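Local coordinates for protein PP1b (Porcine reproductive and respiratory syndrome virus, PDB 6JDR) that probably unwinds RNA and DNA duplexes with 5' to 3' polarity, driven by ATP hydrolysis, as the zinc-binding superfamily 1 helicase of the viral replicase, at residues Ile329-Ser333 and Arg356-Ala360. The protein carries 1 engineered substitution. Numbering follows the deposited sequence.
Sequences ITIDS and RALVA
In the second RecA-like half of the superfamily 1 helicase core, residues 329-333 leave the short, weakly bonded strand 329-330, outermost of the parallel sheet, and turn through helical phi/psi to meet one face of helix 354-361. An ST motif shapes the turn: Thr-330 OG1 accepts from Ser-333 N (3.0 Å) and from Ser-333 OG (2.7 Å). Along 356-360, a regular helical turn closed by Ala-360 N to Arg-356 O (3.0 Å), the m, t, t side chain of Arg-356 forms a salt bridge from NH1 to Asp-332 OD1 (2.7 Å), OD1 lying at the guanidinium edge, near its plane. Ile-331, chi1 m and chi2 t, points at the helix, its CG2 only 3.2 Å from Arg-356 O. Val-359, chi1 t, points back, with CB 3.7 Å from Ile-331 CG2. Ala-360 has its CA 6.0 Å from Ile-331 CA and its CB 4.1 Å from Ile-331 CD1; Leu-344 of strand 342-345 packs against both. Contact thus rests on apolar packing around buried Ile-331, with charge pairing on the more exposed side.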
loop_
_atom_site.group_PDB
_atom_site.type_symbol
_atom_site.label_atom_id
_atom_site.label_comp_id
_atom_site.label_asym_id
_atom_site.label_seq_id
_atom_site.Cartn_x
_atom_site.Cartn_y
_atom_site.Cartn_z
ATOM N N ILE A 329 19.945 31.503 -21.589
ATOM C CA ILE A 329 21.098 30.622 -21.396
ATOM C C ILE A 329 20.805 29.227 -21.927
ATOM O O ILE A 329 19.647 28.869 -22.151
ATOM C CB ILE A 329 21.489 30.519 -19.907
ATOM C CG1 ILE A 329 20.311 30.001 -19.067
ATOM C CG2 ILE A 329 21.961 31.873 -19.395
ATOM C CD1 ILE A 329 20.662 29.722 -17.622
ATOM N N THR A 330 21.856 28.436 -22.123
ATOM C CA THR A 330 21.681 27.044 -22.507
ATOM C C THR A 330 21.151 26.236 -21.332
ATOM O O THR A 330 21.243 26.656 -20.173
ATOM C CB THR A 330 22.987 26.387 -22.987
ATOM O OG1 THR A 330 23.976 26.463 -21.952
ATOM C CG2 THR A 330 23.495 27.058 -24.249
ATOM N N ILE A 331 20.603 25.068 -21.642
ATOM C CA ILE A 331 20.149 24.138 -20.621
ATOM C C ILE A 331 21.353 23.587 -19.854
ATOM O O ILE A 331 21.265 23.353 -18.649
ATOM C CB ILE A 331 19.322 22.991 -21.237
ATOM C CG1 ILE A 331 18.038 23.545 -21.871
ATOM C CG2 ILE A 331 18.972 21.955 -20.182
ATOM C CD1 ILE A 331 17.424 22.634 -22.916
ATOM N N ASP A 332 22.476 23.400 -20.545
ATOM C CA ASP A 332 23.718 22.964 -19.896
ATOM C C ASP A 332 24.231 23.977 -18.870
ATOM O O ASP A 332 24.776 23.591 -17.835
ATOM C CB ASP A 332 24.807 22.693 -20.937
ATOM C CG ASP A 332 24.477 21.512 -21.833
ATOM O OD1 ASP A 332 23.275 21.227 -22.031
ATOM O OD2 ASP A 332 25.422 20.870 -22.342
ATOM N N SER A 333 24.058 25.264 -19.162
ATOM C CA SER A 333 24.489 26.335 -18.259
ATOM C C SER A 333 23.555 26.522 -17.067
ATOM O O SER A 333 23.931 27.156 -16.082
ATOM C CB SER A 333 24.600 27.658 -19.019
ATOM O OG SER A 333 25.540 27.557 -20.073
ATOM N N ARG A 356 19.065 16.639 -21.297
ATOM C CA ARG A 356 18.764 18.074 -21.448
ATOM C C ARG A 356 17.337 18.411 -21.025
ATOM O O ARG A 356 17.100 19.416 -20.360
ATOM C CB ARG A 356 18.938 18.526 -22.902
ATOM C CG ARG A 356 20.360 18.504 -23.437
ATOM C CD ARG A 356 20.426 19.167 -24.810
ATOM N NE ARG A 356 21.572 18.709 -25.597
ATOM C CZ ARG A 356 22.840 19.063 -25.379
ATOM N NH1 ARG A 356 23.166 19.888 -24.386
ATOM N NH2 ARG A 356 23.800 18.579 -26.163
ATOM N N ALA A 357 16.388 17.577 -21.437
ATOM C CA ALA A 357 14.983 17.793 -21.102
ATOM C C ALA A 357 14.744 17.650 -19.604
ATOM O O ALA A 357 13.961 18.397 -19.029
ATOM C CB ALA A 357 14.094 16.834 -21.879
ATOM N N LEU A 358 15.423 16.695 -18.977
ATOM C CA LEU A 358 15.315 16.503 -17.536
ATOM C C LEU A 358 15.808 17.734 -16.782
ATOM O O LEU A 358 15.202 18.144 -15.794
ATOM C CB LEU A 358 16.102 15.267 -17.091
ATOM C CG LEU A 358 16.136 14.978 -15.585
ATOM C CD1 LEU A 358 14.731 14.938 -14.991
ATOM C CD2 LEU A 358 16.870 13.674 -15.311
ATOM N N VAL A 359 16.904 18.322 -17.250
ATOM C CA VAL A 359 17.448 19.517 -16.612
ATOM C C VAL A 359 16.492 20.689 -16.804
ATOM O O VAL A 359 16.223 21.423 -15.862
ATOM C CB VAL A 359 18.847 19.880 -17.150
ATOM C CG1 VAL A 359 19.321 21.205 -16.568
ATOM C CG2 VAL A 359 19.846 18.784 -16.815
ATOM N N ALA A 360 15.963 20.838 -18.015
ATOM C CA ALA A 360 15.085 21.965 -18.355
ATOM C C ALA A 360 13.769 21.969 -17.576
ATOM O O ALA A 360 13.299 23.024 -17.149
ATOM C CB ALA A 360 14.800 21.973 -19.850
#